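Local coordinates for putative nitrite reductase NADPH (Small subunit) oxidoreductase protein (Vibrio parahaemolyticus RIMD 2210633, PDB 3C0D) that probably serves as the small subunit of an NAD(P)H-dependent nitrite reductase, built on a Rieske-like fold that lacks the usual [2Fe-2S] ligand motifs, at residues L4-M16 against T99-E111. Sequence-based numbering, arbitrary orientation.
Sequences LTKVKLCQLDDLM and TVDDNQVCYLAKE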
loop_
_atom_site.group_PDB
_atom_site.type_symbol
_atom_site.label_atom_id
_atom_site.label_comp_id
_atom_site.label_asym_id
_atom_site.label_seq_id
_atom_site.Cartn_x
_atom_site.Cartn_y
_atom_site.Cartn_z
ATOM N N LEU A 4 -11.963 -14.099 7.414
ATOM C CA LEU A 4 -12.281 -13.280 8.618
ATOM C C LEU A 4 -11.068 -13.169 9.539
ATOM O O LEU A 4 -10.984 -12.245 10.353
ATOM C CB LEU A 4 -13.446 -13.902 9.416
ATOM C CG LEU A 4 -14.872 -14.032 8.858
ATOM C CD1 LEU A 4 -15.752 -14.675 9.920
ATOM C CD2 LEU A 4 -15.423 -12.666 8.470
ATOM N N THR A 5 -10.127 -14.102 9.413
ATOM C CA THR A 5 -8.940 -14.097 10.274
ATOM C C THR A 5 -7.862 -13.065 9.925
ATOM O O THR A 5 -7.640 -12.740 8.752
ATOM C CB THR A 5 -8.283 -15.492 10.322
ATOM O OG1 THR A 5 -8.043 -15.959 8.985
ATOM C CG2 THR A 5 -9.185 -16.481 11.063
ATOM N N LYS A 6 -7.199 -12.556 10.964
ATOM C CA LYS A 6 -6.149 -11.558 10.812
ATOM C C LYS A 6 -4.792 -12.074 11.283
ATOM O O LYS A 6 -4.691 -12.757 12.300
ATOM C CB LYS A 6 -6.516 -10.287 11.582
ATOM C CG LYS A 6 -6.759 -10.491 13.062
ATOM C CD LYS A 6 -7.108 -9.174 13.740
ATOM C CE LYS A 6 -8.357 -8.553 13.131
ATOM N NZ LYS A 6 -8.709 -7.289 13.821
ATOM N N VAL A 7 -3.747 -11.737 10.535
ATOM C CA VAL A 7 -2.392 -12.182 10.855
ATOM C C VAL A 7 -1.496 -10.998 11.220
ATOM O O VAL A 7 -1.354 -10.061 10.431
ATOM C CB VAL A 7 -1.751 -12.905 9.637
ATOM C CG1 VAL A 7 -0.503 -13.679 10.073
ATOM C CG2 VAL A 7 -2.765 -13.824 8.984
ATOM N N LYS A 8 -0.889 -11.040 12.402
ATOM C CA LYS A 8 0.004 -9.967 12.824
ATOM C C LYS A 8 0.999 -9.681 11.708
ATOM O O LYS A 8 1.646 -10.596 11.199
ATOM C CB LYS A 8 0.754 -10.361 14.104
ATOM C CG LYS A 8 -0.138 -10.472 15.348
ATOM C CD LYS A 8 0.653 -10.865 16.587
ATOM C CE LYS A 8 -0.260 -10.932 17.804
ATOM N NZ LYS A 8 0.421 -11.451 19.022
ATOM N N LEU A 9 1.110 -8.410 11.330
ATOM C CA LEU A 9 2.006 -7.964 10.258
ATOM C C LEU A 9 3.169 -7.134 10.827
ATOM O O LEU A 9 4.345 -7.470 10.651
ATOM C CB LEU A 9 1.197 -7.132 9.269
ATOM C CG LEU A 9 1.702 -7.014 7.841
ATOM C CD1 LEU A 9 1.993 -8.389 7.281
ATOM C CD2 LEU A 9 0.643 -6.318 7.008
ATOM N N CYS A 10 2.826 -6.033 11.494
ATOM C CA CYS A 10 3.815 -5.163 12.137
ATOM C C CYS A 10 3.157 -4.227 13.144
ATOM O O CYS A 10 1.936 -4.188 13.270
ATOM C CB CYS A 10 4.571 -4.332 11.103
ATOM S SG CYS A 10 3.675 -2.915 10.427
ATOM N N GLN A 11 3.990 -3.485 13.870
ATOM C CA GLN A 11 3.541 -2.522 14.877
ATOM C C GLN A 11 3.314 -1.191 14.177
ATOM O O GLN A 11 4.113 -0.805 13.331
ATOM C CB GLN A 11 4.619 -2.323 15.936
ATOM C CG GLN A 11 4.777 -3.466 16.898
ATOM C CD GLN A 11 3.521 -3.705 17.692
ATOM O OE1 GLN A 11 2.670 -4.515 17.309
ATOM N NE2 GLN A 11 3.385 -2.987 18.804
ATOM N N LEU A 12 2.249 -0.481 14.530
ATOM C CA LEU A 12 1.988 0.800 13.893
ATOM C C LEU A 12 3.191 1.756 13.937
ATOM O O LEU A 12 3.454 2.455 12.960
ATOM C CB LEU A 12 0.783 1.501 14.517
ATOM C CG LEU A 12 0.482 2.794 13.752
ATOM C CD1 LEU A 12 -0.600 2.533 12.695
ATOM C CD2 LEU A 12 0.055 3.883 14.715
ATOM N N ASP A 13 3.926 1.805 15.047
ATOM C CA ASP A 13 5.062 2.717 15.087
ATOM C C ASP A 13 6.292 2.230 14.314
ATOM O O ASP A 13 7.397 2.764 14.476
ATOM C CB ASP A 13 5.428 3.110 16.525
ATOM C CG ASP A 13 5.484 1.939 17.467
ATOM O OD1 ASP A 13 4.585 1.072 17.401
ATOM O OD2 ASP A 13 6.419 1.909 18.296
ATOM N N ASP A 14 6.082 1.222 13.465
ATOM C CA ASP A 14 7.124 0.711 12.588
ATOM C C ASP A 14 6.882 1.482 11.285
ATOM O O ASP A 14 7.731 1.528 10.382
ATOM C CB ASP A 14 6.948 -0.787 12.324
ATOM C CG ASP A 14 7.632 -1.659 13.365
ATOM O OD1 ASP A 14 8.762 -1.325 13.786
ATOM O OD2 ASP A 14 7.045 -2.694 13.746
ATOM N N LEU A 15 5.700 2.091 11.217
ATOM C CA LEU A 15 5.271 2.859 10.057
ATOM C C LEU A 15 5.301 4.375 10.256
ATOM O O LEU A 15 4.598 4.908 11.120
ATOM C CB LEU A 15 3.839 2.479 9.665
ATOM C CG LEU A 15 3.458 1.035 9.357
ATOM C CD1 LEU A 15 1.989 1.017 8.966
ATOM C CD2 LEU A 15 4.317 0.478 8.235
HETATM N N MSE A 16 6.097 5.062 9.440
HETATM C CA MSE A 16 6.179 6.510 9.488
HETATM C C MSE A 16 4.992 7.031 8.684
HETATM O O MSE A 16 4.613 6.441 7.672
HETATM C CB MSE A 16 7.470 7.004 8.851
HETATM C CG MSE A 16 8.691 6.932 9.745
HETATM SE SE MSE A 16 10.248 7.734 8.870
HETATM C CE MSE A 16 10.119 9.543 9.592
ATOM N N THR A 99 -6.011 -3.953 8.842
ATOM C CA THR A 99 -6.621 -3.329 10.015
ATOM C C THR A 99 -5.588 -3.110 11.115
ATOM O O THR A 99 -4.543 -3.766 11.144
ATOM C CB THR A 99 -7.764 -4.180 10.596
ATOM O OG1 THR A 99 -7.282 -5.499 10.897
ATOM C CG2 THR A 99 -8.909 -4.257 9.609
ATOM N N VAL A 100 -5.898 -2.184 12.021
ATOM C CA VAL A 100 -5.017 -1.856 13.140
ATOM C C VAL A 100 -5.828 -1.840 14.431
ATOM O O VAL A 100 -6.610 -0.922 14.670
ATOM C CB VAL A 100 -4.377 -0.468 12.943
ATOM C CG1 VAL A 100 -3.299 -0.239 13.981
ATOM C CG2 VAL A 100 -3.832 -0.353 11.527
ATOM N N ASP A 101 -5.646 -2.860 15.260
ATOM C CA ASP A 101 -6.371 -2.937 16.514
ATOM C C ASP A 101 -5.776 -2.019 17.573
ATOM O O ASP A 101 -6.166 -0.859 17.651
ATOM C CB ASP A 101 -6.430 -4.382 16.979
ATOM C CG ASP A 101 -7.163 -5.266 15.983
ATOM O OD1 ASP A 101 -8.318 -4.914 15.628
ATOM O OD2 ASP A 101 -6.586 -6.295 15.546
ATOM N N ASP A 102 -4.854 -2.498 18.396
ATOM C CA ASP A 102 -4.264 -1.591 19.380
ATOM C C ASP A 102 -3.263 -0.780 18.579
ATOM O O ASP A 102 -3.570 0.310 18.097
ATOM C CB ASP A 102 -3.581 -2.376 20.495
ATOM C CG ASP A 102 -4.360 -2.322 21.809
ATOM O OD1 ASP A 102 -5.598 -2.098 21.785
ATOM O OD2 ASP A 102 -3.727 -2.513 22.868
ATOM N N ASN A 103 -2.061 -1.309 18.441
ATOM C CA ASN A 103 -1.056 -0.664 17.614
ATOM C C ASN A 103 -0.546 -1.813 16.773
ATOM O O ASN A 103 0.567 -1.802 16.256
ATOM C CB ASN A 103 0.059 -0.045 18.455
ATOM C CG ASN A 103 -0.253 1.381 18.864
ATOM O OD1 ASN A 103 -0.642 2.206 18.034
ATOM N ND2 ASN A 103 -0.079 1.681 20.145
ATOM N N GLN A 104 -1.406 -2.812 16.652
ATOM C CA GLN A 104 -1.107 -4.011 15.903
ATOM C C GLN A 104 -1.686 -3.894 14.511
ATOM O O GLN A 104 -2.898 -3.724 14.335
ATOM C CB GLN A 104 -1.709 -5.231 16.607
ATOM C CG GLN A 104 -1.400 -6.546 15.945
ATOM C CD GLN A 104 0.085 -6.761 15.804
ATOM O OE1 GLN A 104 0.828 -6.703 16.784
ATOM N NE2 GLN A 104 0.535 -7.005 14.577
ATOM N N VAL A 105 -0.819 -3.965 13.516
ATOM C CA VAL A 105 -1.279 -3.897 12.147
ATOM C C VAL A 105 -1.369 -5.331 11.649
ATOM O O VAL A 105 -0.421 -6.100 11.775
ATOM C CB VAL A 105 -0.312 -3.100 11.275
ATOM C CG1 VAL A 105 -0.804 -3.078 9.855
ATOM C CG2 VAL A 105 -0.190 -1.696 11.824
ATOM N N CYS A 106 -2.525 -5.698 11.117
ATOM C CA CYS A 106 -2.723 -7.045 10.619
ATOM C C CYS A 106 -3.238 -7.018 9.193
ATOM O O CYS A 106 -3.692 -5.985 8.699
ATOM C CB CYS A 106 -3.755 -7.787 11.481
ATOM S SG CYS A 106 -3.298 -8.125 13.184
ATOM N N TYR A 107 -3.166 -8.159 8.526
ATOM C CA TYR A 107 -3.712 -8.260 7.189
ATOM C C TYR A 107 -4.791 -9.332 7.313
ATOM O O TYR A 107 -4.666 -10.256 8.114
ATOM C CB TYR A 107 -2.625 -8.632 6.183
ATOM C CG TYR A 107 -2.089 -10.032 6.249
ATOM C CD1 TYR A 107 -2.728 -11.079 5.585
ATOM C CD2 TYR A 107 -0.888 -10.301 6.890
ATOM C CE1 TYR A 107 -2.166 -12.369 5.548
ATOM C CE2 TYR A 107 -0.316 -11.587 6.863
ATOM C CZ TYR A 107 -0.956 -12.614 6.186
ATOM O OH TYR A 107 -0.360 -13.858 6.127
ATOM N N LEU A 108 -5.866 -9.198 6.551
ATOM C CA LEU A 108 -6.957 -10.158 6.633
ATOM C C LEU A 108 -6.794 -11.276 5.605
ATOM O O LEU A 108 -6.667 -11.012 4.408
ATOM C CB LEU A 108 -8.288 -9.421 6.438
ATOM C CG LEU A 108 -8.461 -8.213 7.375
ATOM C CD1 LEU A 108 -9.699 -7.414 7.004
ATOM C CD2 LEU A 108 -8.539 -8.695 8.813
ATOM N N ALA A 109 -6.788 -12.520 6.083
ATOM C CA ALA A 109 -6.639 -13.690 5.212
ATOM C C ALA A 109 -7.950 -14.467 5.042
ATOM O O ALA A 109 -9.035 -13.929 5.266
ATOM C CB ALA A 109 -5.549 -14.616 5.758
ATOM N N LYS A 110 -7.836 -15.733 4.645
ATOM C CA LYS A 110 -8.996 -16.605 4.449
ATOM C C LYS A 110 -8.787 -17.890 5.260
ATOM O O LYS A 110 -8.241 -17.827 6.362
ATOM C CB LYS A 110 -9.154 -16.926 2.960
ATOM C CG LYS A 110 -9.027 -15.698 2.060
ATOM C CD LYS A 110 -9.406 -15.989 0.606
ATOM C CE LYS A 110 -10.913 -16.150 0.428
ATOM N NZ LYS A 110 -11.280 -16.417 -0.993
ATOM N N GLU A 111 -9.222 -19.043 4.741
ATOM C CA GLU A 111 -9.027 -20.312 5.461
ATOM C C GLU A 111 -9.583 -21.582 4.787
ATOM O O GLU A 111 -9.462 -21.741 3.569
ATOM C CB GLU A 111 -9.576 -20.185 6.887
ATOM C CG GLU A 111 -8.496 -20.318 7.957
ATOM C CD GLU A 111 -8.941 -19.800 9.319
ATOM O OE1 GLU A 111 -8.194 -19.996 10.304
ATOM O OE2 GLU A 111 -10.034 -19.191 9.406
#
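Tyr107 swings its ring toward Val7 because CG sits between its own backbone N and carbonyl carbon (chi1 71°), and Lys6 takes the same first rotamer, then bends at chi3 (59°) to bring its amine to Asp101. Val7 and Tyr107 form a hydrogen-bonded antiparallel pair; their side chains run side by side, and Val7 CB rests over one ring face in a CH-pi contact, 3.8 Å from the Tyr107 ring centroid and offset toward the rim. Leu9 crosses the same tyrosine nearly at a right angle, its CD1 coming to 3.5 Å from Tyr107 CD2. Along the sheet face that carries Lys6 and Leu108, Lys6 NZ reaches Asp101 OD2 at 2.9 Å, on the syn side of the carboxylate, and Lys6 CB packs on Cys106 CB and Leu108 CD2.

Between Lys8 and Cys10 the register slips by one residue in a classic beta bulge. Val105 O takes Leu9 N at 2.8 Å and Cys10 N at 3.3 Å, and Gln104 NE2 donates to this oxygen too, from above the carbonyl plane. Within the bulge, Val105 N returns a bond to Cys10 O; beyond it, Leu12 N closes on Asn103 O (2.7 Å). Leu12 also touches Tyr34 and Val40, and Leu9 touches Ile25 and Leu32.

The pairing thus joins the N-terminal strand to the C-terminal hairpin, 95-100 with 104-108, of the Rieske-like domain. The N-H groups of Leu9 and Cys10 share the Val105 carbonyl, which fixes the bulge, while Gln104 NE2 adds a bond from its own strand; an exposed lysine–aspartate bridge ties strand 6-11 to the hairpin turn.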